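Local atomic coordinates of IclR family transcriptional regulator (Brucella abortus, PDB entry 5WHM), a protein that probably binds DNA through a helix-turn-helix domain and represses transcription, as an IclR-type regulator with a GAF-like C-terminal effector-sensing domain. Residues C[207-221]-C[233-247]. Sequence-based numbering, arbitrary orientation.
With ACY (acetic acid), chain J.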
ATOM      1  N   LEU C 207      10.602 -13.891 -22.260  1.00 36.53           N
ATOM      2  CA  LEU C 207      10.211 -15.078 -21.511  1.00 33.73           C
ATOM      3  C   LEU C 207      11.013 -15.210 -20.225  1.00 35.73           C
ATOM      4  O   LEU C 207      12.147 -14.724 -20.102  1.00 35.40           O
ATOM      5  CB  LEU C 207      10.440 -16.357 -22.331  1.00 36.33           C
ATOM      6  CG  LEU C 207       9.809 -16.422 -23.715  1.00 38.05           C
ATOM      7  CD1 LEU C 207      10.306 -17.623 -24.574  1.00 37.21           C
ATOM      8  CD2 LEU C 207       8.309 -16.492 -23.510  1.00 38.34           C
ATOM      9  N   SER C 208      10.420 -15.932 -19.276  1.00 36.87           N
ATOM     10  CA  SER C 208      11.168 -16.534 -18.172  1.00 37.99           C
ATOM     11  C   SER C 208      10.673 -17.967 -18.038  1.00 40.60           C
ATOM     12  O   SER C 208       9.640 -18.209 -17.410  1.00 39.03           O
ATOM     13  CB  SER C 208      10.988 -15.774 -16.867  1.00 38.64           C
ATOM     14  OG  SER C 208      11.732 -16.441 -15.858  1.00 43.25           O
ATOM     15  N   ILE C 209      11.389 -18.907 -18.654  1.00 39.42           N
ATOM     16  CA  ILE C 209      11.034 -20.328 -18.596  1.00 42.73           C
ATOM     17  C   ILE C 209      11.741 -20.920 -17.378  1.00 45.14           C
ATOM     18  O   ILE C 209      12.872 -21.424 -17.461  1.00 46.30           O
ATOM     19  CB  ILE C 209      11.400 -21.060 -19.886  1.00 42.74           C
ATOM     20  CG1 ILE C 209      10.756 -20.374 -21.089  1.00 39.47           C
ATOM     21  CG2 ILE C 209      11.000 -22.533 -19.798  1.00 44.87           C
ATOM     22  CD1 ILE C 209       9.250 -20.224 -20.957  1.00 40.39           C
ATOM     23  N   GLY C 210      11.058 -20.867 -16.234  1.00 48.24           N
ATOM     24  CA  GLY C 210      11.594 -21.380 -14.980  1.00 50.54           C
ATOM     25  C   GLY C 210      12.806 -20.643 -14.447  1.00 49.48           C
ATOM     26  O   GLY C 210      13.552 -21.201 -13.636  1.00 52.43           O
ATOM     27  N   GLU C 211      13.028 -19.404 -14.873  1.00 47.06           N
ATOM     28  CA  GLU C 211      14.231 -18.677 -14.485  1.00 50.01           C
ATOM     29  C   GLU C 211      13.988 -17.710 -13.328  1.00 51.82           C
ATOM     30  O   GLU C 211      14.920 -17.024 -12.892  1.00 52.80           O
ATOM     31  CB  GLU C 211      14.802 -17.946 -15.701  1.00 49.31           C
ATOM     32  CG  GLU C 211      15.264 -18.912 -16.791  1.00 56.10           C
ATOM     33  CD  GLU C 211      15.460 -18.234 -18.138  1.00 57.27           C
ATOM     34  OE1 GLU C 211      14.476 -18.141 -18.935  1.00 56.79           O
ATOM     35  OE2 GLU C 211      16.597 -17.790 -18.377  1.00 57.22           O
ATOM     36  N   TRP C 212      12.760 -17.642 -12.822  1.00 50.15           N
ATOM     37  CA  TRP C 212      12.484 -17.008 -11.547  1.00 50.46           C
ATOM     38  C   TRP C 212      12.197 -18.062 -10.486  1.00 52.99           C
ATOM     39  O   TRP C 212      12.942 -18.168  -9.509  1.00 53.86           O
ATOM     40  CB  TRP C 212      11.320 -16.016 -11.666  1.00 49.27           C
ATOM     41  CG  TRP C 212      10.789 -15.613 -10.298  1.00 48.67           C
ATOM     42  CD1 TRP C 212      11.470 -14.967  -9.301  1.00 47.50           C
ATOM     43  CD2 TRP C 212       9.484 -15.877  -9.784  1.00 48.09           C
ATOM     44  NE1 TRP C 212      10.659 -14.799  -8.207  1.00 49.83           N
ATOM     45  CE2 TRP C 212       9.437 -15.358  -8.473  1.00 52.13           C
ATOM     46  CE3 TRP C 212       8.344 -16.501 -10.311  1.00 46.79           C
ATOM     47  CZ2 TRP C 212       8.291 -15.433  -7.686  1.00 53.66           C
ATOM     48  CZ3 TRP C 212       7.212 -16.574  -9.529  1.00 52.18           C
ATOM     49  CH2 TRP C 212       7.191 -16.043  -8.229  1.00 52.97           C
ATOM     50  N   HIS C 213      11.144 -18.861 -10.673  1.00 56.36           N
ATOM     51  CA  HIS C 213      10.877 -20.070  -9.899  1.00 59.93           C
ATOM     52  C   HIS C 213      10.857 -21.256 -10.853  1.00 61.48           C
ATOM     53  O   HIS C 213      10.315 -21.158 -11.958  1.00 55.65           O
ATOM     54  CB  HIS C 213       9.542 -19.992  -9.156  1.00 65.90           C
ATOM     55  CG  HIS C 213       9.603 -19.253  -7.854  1.00 73.50           C
ATOM     56  ND1 HIS C 213       8.488 -19.040  -7.068  1.00 76.19           N
ATOM     57  CD2 HIS C 213      10.640 -18.676  -7.198  1.00 76.72           C
ATOM     58  CE1 HIS C 213       8.835 -18.362  -5.987  1.00 76.65           C
ATOM     59  NE2 HIS C 213      10.135 -18.131  -6.041  1.00 77.03           N
ATOM     60  N   ARG C 214      11.416 -22.386 -10.399  1.00 71.72           N
ATOM     61  CA  ARG C 214      11.732 -23.503 -11.292  1.00 78.75           C
ATOM     62  C   ARG C 214      10.521 -23.985 -12.088  1.00 73.32           C
ATOM     63  O   ARG C 214      10.646 -24.305 -13.275  1.00 73.35           O
ATOM     64  CB  ARG C 214      12.332 -24.663 -10.489  1.00 90.03           C
ATOM     65  CG  ARG C 214      13.812 -24.501 -10.119  1.00 99.26           C
ATOM     66  CD  ARG C 214      14.267 -25.626  -9.182  1.00108.53           C
ATOM     67  NE  ARG C 214      15.709 -25.640  -8.921  1.00114.37           N
ATOM     68  CZ  ARG C 214      16.308 -24.946  -7.955  1.00115.98           C
ATOM     69  NH1 ARG C 214      15.597 -24.162  -7.159  1.00114.30           N
ATOM     70  NH2 ARG C 214      17.623 -25.029  -7.788  1.00118.87           N
ATOM     71  N   ASP C 215       9.342 -24.046 -11.461  1.00 68.46           N
ATOM     72  CA  ASP C 215       8.157 -24.607 -12.106  1.00 68.43           C
ATOM     73  C   ASP C 215       7.152 -23.548 -12.553  1.00 56.40           C
ATOM     74  O   ASP C 215       5.969 -23.858 -12.724  1.00 53.58           O
ATOM     75  CB  ASP C 215       7.474 -25.611 -11.183  1.00 78.67           C
ATOM     76  CG  ASP C 215       8.386 -26.751 -10.792  1.00 88.81           C
ATOM     77  OD1 ASP C 215       8.775 -27.554 -11.669  1.00 92.64           O
ATOM     78  OD2 ASP C 215       8.734 -26.824  -9.599  1.00 92.40           O
ATOM     79  N   VAL C 216       7.596 -22.313 -12.762  1.00 51.25           N
ATOM     80  CA  VAL C 216       6.761 -21.242 -13.287  1.00 44.80           C
ATOM     81  C   VAL C 216       7.349 -20.795 -14.625  1.00 42.76           C
ATOM     82  O   VAL C 216       8.561 -20.585 -14.737  1.00 42.27           O
ATOM     83  CB  VAL C 216       6.670 -20.069 -12.290  1.00 42.70           C
ATOM     84  CG1 VAL C 216       5.997 -18.860 -12.919  1.00 37.88           C
ATOM     85  CG2 VAL C 216       5.896 -20.501 -11.019  1.00 46.41           C
ATOM     86  N   ASN C 217       6.499 -20.680 -15.645  1.00 41.39           N
ATOM     87  CA  ASN C 217       6.879 -20.079 -16.918  1.00 40.90           C
ATOM     88  C   ASN C 217       6.004 -18.860 -17.168  1.00 40.44           C
ATOM     89  O   ASN C 217       4.837 -18.829 -16.770  1.00 39.78           O
ATOM     90  CB  ASN C 217       6.707 -21.024 -18.086  1.00 39.83           C
ATOM     91  CG  ASN C 217       7.574 -22.250 -17.982  1.00 44.93           C
ATOM     92  OD1 ASN C 217       8.542 -22.288 -17.228  1.00 44.16           O
ATOM     93  ND2 ASN C 217       7.240 -23.261 -18.767  1.00 46.22           N
ATOM     94  N   SER C 218       6.555 -17.882 -17.882  1.00 35.06           N
ATOM     95  CA  SER C 218       5.829 -16.643 -18.064  1.00 30.09           C
ATOM     96  C   SER C 218       6.413 -15.873 -19.238  1.00 34.93           C
ATOM     97  O   SER C 218       7.569 -16.091 -19.641  1.00 35.48           O
ATOM     98  CB  SER C 218       5.894 -15.822 -16.754  1.00 43.27           C
ATOM     99  OG  SER C 218       5.671 -14.454 -16.988  1.00 47.50           O
ATOM    100  N   VAL C 219       5.579 -15.022 -19.828  1.00 31.81           N
ATOM    101  CA  VAL C 219       5.977 -14.189 -20.964  1.00 29.13           C
ATOM    102  C   VAL C 219       5.523 -12.782 -20.626  1.00 32.29           C
ATOM    103  O   VAL C 219       4.488 -12.608 -19.984  1.00 28.46           O
ATOM    104  CB  VAL C 219       5.341 -14.669 -22.290  1.00 34.79           C
ATOM    105  CG1 VAL C 219       3.813 -14.694 -22.194  1.00 31.71           C
ATOM    106  CG2 VAL C 219       5.791 -13.821 -23.497  1.00 33.99           C
ATOM    107  N   ALA C 220       6.288 -11.775 -21.045  1.00 31.99           N
ATOM    108  CA  ALA C 220       5.945 -10.398 -20.683  1.00 29.57           C
ATOM    109  C   ALA C 220       6.183  -9.472 -21.863  1.00 32.65           C
ATOM    110  O   ALA C 220       7.046  -9.732 -22.723  1.00 32.54           O
ATOM    111  CB  ALA C 220       6.757  -9.894 -19.465  1.00 27.37           C
ATOM    112  N   VAL C 221       5.399  -8.399 -21.903  1.00 28.72           N
ATOM    113  CA  VAL C 221       5.450  -7.416 -22.989  1.00 31.09           C
ATOM    114  C   VAL C 221       5.412  -6.027 -22.368  1.00 33.03           C
ATOM    115  O   VAL C 221       4.492  -5.734 -21.582  1.00 30.31           O
ATOM    116  CB  VAL C 221       4.279  -7.587 -23.967  1.00 33.36           C
ATOM    117  CG1 VAL C 221       4.208  -6.416 -24.941  1.00 32.89           C
ATOM    118  CG2 VAL C 221       4.396  -8.920 -24.736  1.00 33.69           C
ATOM    119  N   PHE C 233       3.243  -5.965 -18.907  1.00 26.84           N
ATOM    120  CA  PHE C 233       2.170  -6.930 -18.716  1.00 33.06           C
ATOM    121  C   PHE C 233       2.723  -8.332 -18.868  1.00 30.24           C
ATOM    122  O   PHE C 233       3.561  -8.581 -19.738  1.00 31.65           O
ATOM    123  CB  PHE C 233       1.029  -6.660 -19.702  1.00 27.68           C
ATOM    124  CG  PHE C 233       0.426  -5.291 -19.530  1.00 30.03           C
ATOM    125  CD1 PHE C 233       1.032  -4.171 -20.115  1.00 31.63           C
ATOM    126  CD2 PHE C 233      -0.693  -5.104 -18.709  1.00 30.89           C
ATOM    127  CE1 PHE C 233       0.505  -2.866 -19.890  1.00 32.01           C
ATOM    128  CE2 PHE C 233      -1.236  -3.827 -18.503  1.00 30.42           C
ATOM    129  CZ  PHE C 233      -0.646  -2.704 -19.110  1.00 30.80           C
ATOM    130  N   ASN C 234       2.313  -9.247 -17.997  1.00 30.59           N
ATOM    131  CA  ASN C 234       2.798 -10.608 -18.158  1.00 27.67           C
ATOM    132  C   ASN C 234       1.642 -11.592 -18.072  1.00 33.50           C
ATOM    133  O   ASN C 234       0.500 -11.252 -17.742  1.00 32.14           O
ATOM    134  CB  ASN C 234       3.905 -10.983 -17.141  1.00 27.13           C
ATOM    135  CG  ASN C 234       3.383 -11.169 -15.708  1.00 34.07           C
ATOM    136  OD1 ASN C 234       2.196 -11.025 -15.427  1.00 39.09           O
ATOM    137  ND2 ASN C 234       4.294 -11.498 -14.791  1.00 37.49           N
ATOM    138  N   CYS C 235       1.962 -12.832 -18.410  1.00 34.26           N
ATOM    139  CA  CYS C 235       1.008 -13.922 -18.310  1.00 32.80           C
ATOM    140  C   CYS C 235       1.852 -15.137 -17.985  1.00 38.14           C
ATOM    141  O   CYS C 235       2.804 -15.437 -18.716  1.00 35.27           O
ATOM    142  CB  CYS C 235       0.235 -14.091 -19.612  1.00 35.54           C
ATOM    143  SG  CYS C 235      -0.930 -15.496 -19.567  1.00 39.38           S
ATOM    144  N   GLY C 236       1.551 -15.808 -16.884  1.00 37.32           N
ATOM    145  CA  GLY C 236       2.477 -16.832 -16.430  1.00 35.41           C
ATOM    146  C   GLY C 236       1.740 -17.791 -15.530  1.00 42.00           C
ATOM    147  O   GLY C 236       0.591 -17.556 -15.152  1.00 39.58           O
ATOM    148  N   GLY C 237       2.408 -18.891 -15.203  1.00 45.02           N
ATOM    149  CA  GLY C 237       1.806 -19.898 -14.366  1.00 42.24           C
ATOM    150  C   GLY C 237       2.607 -21.180 -14.343  1.00 43.86           C
ATOM    151  O   GLY C 237       3.779 -21.211 -14.720  1.00 39.61           O
ATOM    152  N   PRO C 238       1.989 -22.255 -13.857  1.00 43.59           N
ATOM    153  CA  PRO C 238       2.681 -23.545 -13.777  1.00 42.53           C
ATOM    154  C   PRO C 238       3.257 -23.961 -15.123  1.00 44.84           C
ATOM    155  O   PRO C 238       2.583 -23.911 -16.153  1.00 42.41           O
ATOM    156  CB  PRO C 238       1.580 -24.509 -13.306  1.00 46.50           C
ATOM    157  CG  PRO C 238       0.365 -23.612 -12.928  1.00 46.21           C
ATOM    158  CD  PRO C 238       0.821 -22.198 -12.956  1.00 42.76           C
ATOM    159  N   SER C 239       4.523 -24.369 -15.096  1.00 48.25           N
ATOM    160  CA  SER C 239       5.240 -24.682 -16.322  1.00 49.80           C
ATOM    161  C   SER C 239       4.584 -25.823 -17.082  1.00 53.29           C
ATOM    162  O   SER C 239       4.602 -25.827 -18.316  1.00 53.16           O
ATOM    163  CB  SER C 239       6.687 -25.014 -15.989  1.00 52.78           C
ATOM    164  OG  SER C 239       6.728 -26.039 -15.020  1.00 55.85           O
ATOM    165  N   PHE C 240       3.978 -26.783 -16.376  1.00 56.31           N
ATOM    166  CA  PHE C 240       3.303 -27.876 -17.074  1.00 58.23           C
ATOM    167  C   PHE C 240       2.089 -27.376 -17.851  1.00 55.13           C
ATOM    168  O   PHE C 240       1.678 -28.004 -18.826  1.00 55.14           O
ATOM    169  CB  PHE C 240       2.902 -28.984 -16.085  1.00 63.27           C
ATOM    170  CG  PHE C 240       1.614 -28.707 -15.326  1.00 67.32           C
ATOM    171  CD1 PHE C 240       0.388 -29.160 -15.814  1.00 72.42           C
ATOM    172  CD2 PHE C 240       1.628 -28.008 -14.115  1.00 66.20           C
ATOM    173  CE1 PHE C 240      -0.803 -28.913 -15.122  1.00 71.99           C
ATOM    174  CE2 PHE C 240       0.440 -27.762 -13.413  1.00 65.70           C
ATOM    175  CZ  PHE C 240      -0.771 -28.210 -13.921  1.00 68.56           C
ATOM    176  N   GLN C 241       1.504 -26.254 -17.440  1.00 52.88           N
ATOM    177  CA  GLN C 241       0.352 -25.706 -18.143  1.00 54.11           C
ATOM    178  C   GLN C 241       0.745 -24.780 -19.285  1.00 51.86           C
ATOM    179  O   GLN C 241       0.012 -24.678 -20.281  1.00 52.75           O
ATOM    180  CB  GLN C 241      -0.522 -24.946 -17.154  1.00 57.21           C
ATOM    181  CG  GLN C 241      -1.619 -24.153 -17.779  1.00 62.59           C
ATOM    182  CD  GLN C 241      -2.427 -23.418 -16.740  1.00 68.26           C
ATOM    183  OE1 GLN C 241      -2.173 -23.533 -15.537  1.00 70.41           O
ATOM    184  NE2 GLN C 241      -3.406 -22.654 -17.196  1.00 69.48           N
ATOM    185  N   LEU C 242       1.895 -24.117 -19.166  1.00 45.56           N
ATOM    186  CA  LEU C 242       2.345 -23.096 -20.115  1.00 45.84           C
ATOM    187  C   LEU C 242       3.737 -23.454 -20.607  1.00 44.59           C
ATOM    188  O   LEU C 242       4.726 -22.841 -20.198  1.00 42.86           O
ATOM    189  CB  LEU C 242       2.356 -21.706 -19.475  1.00 40.68           C
ATOM    190  CG  LEU C 242       1.010 -21.132 -19.028  1.00 43.08           C
ATOM    191  CD1 LEU C 242       1.221 -19.874 -18.202  1.00 38.02           C
ATOM    192  CD2 LEU C 242       0.153 -20.824 -20.246  1.00 41.78           C
ATOM    193  N   PRO C 243       3.854 -24.455 -21.477  1.00 48.44           N
ATOM    194  CA  PRO C 243       5.160 -24.753 -22.074  1.00 46.86           C
ATOM    195  C   PRO C 243       5.678 -23.585 -22.900  1.00 45.52           C
ATOM    196  O   PRO C 243       4.918 -22.723 -23.351  1.00 42.19           O
ATOM    197  CB  PRO C 243       4.875 -25.973 -22.962  1.00 49.34           C
ATOM    198  CG  PRO C 243       3.660 -26.587 -22.357  1.00 50.95           C
ATOM    199  CD  PRO C 243       2.840 -25.458 -21.849  1.00 45.93           C
ATOM    200  N   ARG C 244       7.000 -23.587 -23.121  1.00 46.53           N
ATOM    201  CA  ARG C 244       7.634 -22.580 -23.974  1.00 46.15           C
ATOM    202  C   ARG C 244       6.895 -22.413 -25.301  1.00 43.42           C
ATOM    203  O   ARG C 244       6.600 -21.286 -25.724  1.00 44.33           O
ATOM    204  CB  ARG C 244       9.100 -22.967 -24.217  1.00 50.91           C
ATOM    205  CG  ARG C 244       9.746 -22.283 -25.423  1.00 53.42           C
ATOM    206  CD  ARG C 244      11.197 -22.724 -25.620  1.00 53.71           C
ATOM    207  NE  ARG C 244      12.073 -22.319 -24.514  1.00 54.21           N
ATOM    208  CZ  ARG C 244      12.658 -21.128 -24.405  1.00 51.67           C
ATOM    209  NH1 ARG C 244      12.459 -20.191 -25.325  1.00 50.69           N
ATOM    210  NH2 ARG C 244      13.459 -20.876 -23.379  1.00 51.38           N
ATOM    211  N   GLU C 245       6.543 -23.528 -25.944  1.00 44.73           N
ATOM    212  CA  GLU C 245       5.886 -23.468 -27.249  1.00 48.79           C
ATOM    213  C   GLU C 245       4.537 -22.741 -27.185  1.00 50.45           C
ATOM    214  O   GLU C 245       4.214 -21.933 -28.067  1.00 44.36           O
ATOM    215  CB  GLU C 245       5.711 -24.879 -27.802  1.00 49.52           C
ATOM    216  CG  GLU C 245       4.789 -24.925 -29.008  1.00 51.31           C
ATOM    217  CD  GLU C 245       4.844 -26.259 -29.734  1.00 62.94           C
ATOM    218  OE1 GLU C 245       5.554 -27.168 -29.246  1.00 65.53           O
ATOM    219  OE2 GLU C 245       4.170 -26.388 -30.778  1.00 62.01           O
ATOM    220  N   LYS C 246       3.729 -23.015 -26.159  1.00 49.27           N
ATOM    221  CA  LYS C 246       2.486 -22.263 -25.994  1.00 50.50           C
ATOM    222  C   LYS C 246       2.749 -20.767 -25.784  1.00 44.87           C
ATOM    223  O   LYS C 246       2.022 -19.917 -26.317  1.00 43.64           O
ATOM    224  CB  LYS C 246       1.689 -22.836 -24.823  1.00 54.69           C
ATOM    225  CG  LYS C 246       0.259 -22.324 -24.735  1.00 59.33           C
ATOM    226  CD  LYS C 246      -0.539 -23.112 -23.696  1.00 67.21           C
ATOM    227  CE  LYS C 246      -2.051 -23.008 -23.935  1.00 73.53           C
ATOM    228  NZ  LYS C 246      -2.436 -23.323 -25.345  1.00 77.60           N
ATOM    229  N   LEU C 247       3.770 -20.415 -25.004  1.00 38.36           N
ATOM    230  CA  LEU C 247       4.040 -19.000 -24.782  1.00 41.40           C
ATOM    231  C   LEU C 247       4.547 -18.319 -26.053  1.00 41.62           C
ATOM    232  O   LEU C 247       4.147 -17.188 -26.347  1.00 40.26           O
ATOM    233  CB  LEU C 247       5.035 -18.825 -23.634  1.00 40.26           C
ATOM    234  CG  LEU C 247       4.504 -19.272 -22.265  1.00 41.02           C
ATOM    235  CD1 LEU C 247       5.568 -19.196 -21.194  1.00 38.67           C
ATOM    236  CD2 LEU C 247       3.269 -18.482 -21.833  1.00 39.58           C
TER
HETATM  237  C   ACY J 302       7.595 -13.646 -14.363  1.00 38.54           C
HETATM  238  O   ACY J 302       7.293 -12.574 -14.948  1.00 40.29           O
HETATM  239  OXT ACY J 302       8.606 -14.348 -14.643  1.00 36.10           O
HETATM  240  CH3 ACY J 302       6.696 -14.119 -13.254  1.00 35.90           C
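Strands 216-225 and 229-238 form an antiparallel beta hairpin in the sheet of the IclR C-terminal domain; the part described here runs from Val221 and Phe233 to Val216 and Pro238. Asn217, Val219 and Val221 trade backbone bonds in both directions with Gly237, Cys235 and Phe233; Asn217 N to Gly237 O is 2.9 Å. At Ser218 the strands come close, its CB lying 3.6 Å from Gly236 CA. Beyond the pairing, Ser239 N donates to Asp215 O (2.8 Å) from above the carbonyl plane. Asn217 carries the tie to the turn before helix 244-265: with CG beside its backbone N (chi1 -62°), ND2 gives Leu242 O a nearly straight bond (2.9 Å, 167°), with Leu242 O in the plane of the Asn217 side-chain amide, while Ser239 CB packs against that amide. In this GAF-like fold the helix packs on one side of the sheet, and Leu247 sends CD1 to Ile209 CD1 (3.8 Å) and CD2 to Val219 CG1. One turn earlier, Arg244 bends at chi3 (-65°) and lays a guanidinium face on Ile209 CG1, with NH1 near Leu207 CD1 (3.4 Å) and salt-bridged to Glu248. On the opposite side of the sheet, Asn234 ND2 is hydrogen-bonded to Tyr131 OH and to O of an acetic acid (3.2 Å), probably from the crystallisation liquor; Ser157 OG and Val158 N also hold it, probably in the effector pocket, as in IclR relatives.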